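Sporulation-control protein spo0M (Bacillus subtilis, PDB 5CL2) controls the expression of spo0A and is required for Bacillus subtilis to pass morphological stage 0 of sporulation. Local coordinates at residues D194-F200 / L223-S229. Numbering follows the deposited sequence.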
loop_
_atom_site.group_PDB
_atom_site.type_symbol
_atom_site.label_atom_id
_atom_site.label_comp_id
_atom_site.label_asym_id
_atom_site.label_seq_id
_atom_site.Cartn_x
_atom_site.Cartn_y
_atom_site.Cartn_z
ATOM N N ASP A 194 7.312 -3.026 13.120
ATOM C CA ASP A 194 8.523 -3.690 13.628
ATOM C C ASP A 194 9.825 -2.971 13.338
ATOM O O ASP A 194 10.885 -3.405 13.768
ATOM C CB ASP A 194 8.599 -5.111 13.081
ATOM C CG ASP A 194 7.355 -5.894 13.404
ATOM O OD1 ASP A 194 7.155 -6.181 14.608
ATOM O OD2 ASP A 194 6.587 -6.208 12.463
ATOM N N GLY A 195 9.737 -1.853 12.642
ATOM C CA GLY A 195 10.924 -1.140 12.246
ATOM C C GLY A 195 10.640 -0.119 11.172
ATOM O O GLY A 195 9.507 0.359 11.001
ATOM N N LEU A 196 11.685 0.221 10.441
ATOM C CA LEU A 196 11.618 1.341 9.528
ATOM C C LEU A 196 12.493 1.088 8.302
ATOM O O LEU A 196 13.623 0.608 8.429
ATOM C CB LEU A 196 12.048 2.591 10.278
ATOM C CG LEU A 196 11.998 3.948 9.622
ATOM C CD1 LEU A 196 11.712 4.981 10.674
ATOM C CD2 LEU A 196 13.339 4.182 9.010
ATOM N N GLU A 197 11.981 1.407 7.119
ATOM C CA GLU A 197 12.790 1.308 5.900
ATOM C C GLU A 197 13.181 2.692 5.368
ATOM O O GLU A 197 12.345 3.593 5.297
ATOM C CB GLU A 197 12.019 0.522 4.844
ATOM C CG GLU A 197 12.761 0.230 3.586
ATOM C CD GLU A 197 12.159 -0.947 2.852
ATOM O OE1 GLU A 197 11.321 -1.628 3.466
ATOM O OE2 GLU A 197 12.533 -1.220 1.692
ATOM N N ILE A 198 14.444 2.862 4.992
ATOM C CA ILE A 198 14.915 4.135 4.443
ATOM C C ILE A 198 15.345 4.005 3.001
ATOM O O ILE A 198 16.074 3.075 2.637
ATOM C CB ILE A 198 16.087 4.715 5.228
ATOM C CG1 ILE A 198 15.778 4.717 6.711
ATOM C CG2 ILE A 198 16.367 6.133 4.787
ATOM C CD1 ILE A 198 16.688 5.570 7.495
ATOM N N ILE A 199 14.839 4.911 2.170
ATOM C CA ILE A 199 15.268 4.997 0.786
ATOM C C ILE A 199 16.180 6.213 0.668
ATOM O O ILE A 199 15.852 7.304 1.145
ATOM C CB ILE A 199 14.075 5.090 -0.165
ATOM C CG1 ILE A 199 13.212 3.834 -0.039
ATOM C CG2 ILE A 199 14.532 5.304 -1.589
ATOM C CD1 ILE A 199 11.896 3.928 -0.767
ATOM N N PHE A 200 17.354 5.996 0.090
ATOM C CA PHE A 200 18.386 7.017 -0.035
ATOM C C PHE A 200 18.516 7.392 -1.489
ATOM O O PHE A 200 18.486 6.533 -2.364
ATOM C CB PHE A 200 19.741 6.508 0.477
ATOM C CG PHE A 200 19.762 6.188 1.943
ATOM C CD1 PHE A 200 19.213 5.002 2.418
ATOM C CD2 PHE A 200 20.372 7.042 2.841
ATOM C CE1 PHE A 200 19.248 4.694 3.757
ATOM C CE2 PHE A 200 20.410 6.735 4.187
ATOM C CZ PHE A 200 19.841 5.555 4.645
ATOM N N LEU A 223 19.226 2.617 -6.664
ATOM C CA LEU A 223 18.584 3.243 -5.535
ATOM C C LEU A 223 19.001 2.489 -4.288
ATOM O O LEU A 223 19.019 1.257 -4.295
ATOM C CB LEU A 223 17.068 3.224 -5.737
ATOM C CG LEU A 223 16.120 3.799 -4.712
ATOM C CD1 LEU A 223 14.903 4.265 -5.462
ATOM C CD2 LEU A 223 15.769 2.704 -3.748
ATOM N N VAL A 224 19.370 3.203 -3.233
ATOM C CA VAL A 224 19.735 2.529 -1.990
ATOM C C VAL A 224 18.528 2.334 -1.081
ATOM O O VAL A 224 17.855 3.300 -0.705
ATOM C CB VAL A 224 20.824 3.291 -1.253
ATOM C CG1 VAL A 224 21.104 2.636 0.081
ATOM C CG2 VAL A 224 22.073 3.299 -2.114
ATOM N N ARG A 225 18.234 1.085 -0.751
ATOM C CA ARG A 225 17.063 0.794 0.051
ATOM C C ARG A 225 17.405 -0.118 1.221
ATOM O O ARG A 225 17.721 -1.278 1.025
ATOM C CB ARG A 225 15.981 0.167 -0.834
ATOM C CG ARG A 225 14.591 0.306 -0.267
ATOM C CD ARG A 225 13.523 0.091 -1.327
ATOM N NE ARG A 225 12.253 -0.248 -0.691
ATOM C CZ ARG A 225 11.084 -0.317 -1.323
ATOM N NH1 ARG A 225 11.006 -0.061 -2.624
ATOM N NH2 ARG A 225 9.992 -0.643 -0.649
ATOM N N VAL A 226 17.290 0.393 2.446
ATOM C CA VAL A 226 17.774 -0.347 3.612
ATOM C C VAL A 226 16.765 -0.438 4.765
ATOM O O VAL A 226 16.234 0.583 5.219
ATOM C CB VAL A 226 19.080 0.288 4.160
ATOM C CG1 VAL A 226 19.458 -0.328 5.510
ATOM C CG2 VAL A 226 20.227 0.157 3.139
ATOM N N ARG A 227 16.530 -1.654 5.268
ATOM C CA ARG A 227 15.660 -1.809 6.433
ATOM C C ARG A 227 16.437 -1.805 7.751
ATOM O O ARG A 227 17.458 -2.477 7.883
ATOM C CB ARG A 227 14.841 -3.094 6.330
ATOM C CG ARG A 227 14.243 -3.494 7.662
ATOM C CD ARG A 227 13.086 -4.454 7.513
ATOM N NE ARG A 227 12.194 -4.307 8.653
ATOM C CZ ARG A 227 11.097 -3.554 8.632
ATOM N NH1 ARG A 227 10.750 -2.916 7.519
ATOM N NH2 ARG A 227 10.345 -3.451 9.716
ATOM N N PHE A 228 15.960 -1.014 8.699
ATOM C CA PHE A 228 16.417 -0.982 10.086
ATOM C C PHE A 228 15.341 -1.559 10.998
ATOM O O PHE A 228 14.140 -1.336 10.779
ATOM C CB PHE A 228 16.707 0.453 10.550
ATOM C CG PHE A 228 17.824 1.138 9.806
ATOM C CD1 PHE A 228 17.668 1.524 8.480
ATOM C CD2 PHE A 228 19.005 1.455 10.454
ATOM C CE1 PHE A 228 18.697 2.167 7.811
ATOM C CE2 PHE A 228 20.030 2.102 9.782
ATOM C CZ PHE A 228 19.872 2.458 8.467
ATOM N N SER A 229 15.751 -2.257 12.049
ATOM C CA SER A 229 14.781 -2.766 13.007
ATOM C C SER A 229 14.649 -1.790 14.147
ATOM O O SER A 229 15.395 -0.821 14.220
ATOM C CB SER A 229 15.212 -4.109 13.569
ATOM O OG SER A 229 16.173 -3.890 14.590
#
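Leu-196, Ile-198 and Phe-200 form antiparallel hydrogen-bonded pairs with Phe-228, Val-226 and Val-224, so that strands 195-200 and 224-229 run antiparallel, 160° apart. Leu-196 and Ile-198 each give and take a hydrogen bond; their N atoms lie 2.9 Å from Phe-228 O and Val-226 O respectively. At the other end Phe-200 N reaches Val-224 O, again at 2.9 Å. Between these pairs, Glu-197 faces Arg-227 and Ile-199 faces Arg-225 in non-hydrogen-bonded positions. Strand 224-229 is one of the two edge strands of a five-stranded antiparallel sheet within the chain, and 195-202 lies between it and 185-191. Helices 132-143 and 236-248 pack on the sheet face that carries Leu-196, Ile-198, Phe-200 and Phe-228. There CD1 of Ile-198 lies 4.0 Å from CE1 of Phe-228, while CB of Phe-200 meets CB of Val-224 at 3.8 Å. The face with Glu-197 and the arginines looks toward the second subunit. Arg-225, its CG anti to the backbone N (chi1 -158°), reaches across to Glu-197 in a salt bridge: NE is 2.6 Å from OE2, which it meets from above the carboxylate plane. Ile-199 lies alongside Arg-225, its CG1 3.8 Å from CG of the arginine, and its CG2 touches CD2 of Leu-223 at 3.6 Å. Arg-227 extends past Gly-195, its guanidinium passing one face under Leu-196 N, to a salt bridge between its NH2 and OD1 of Asp-192 in the same chain.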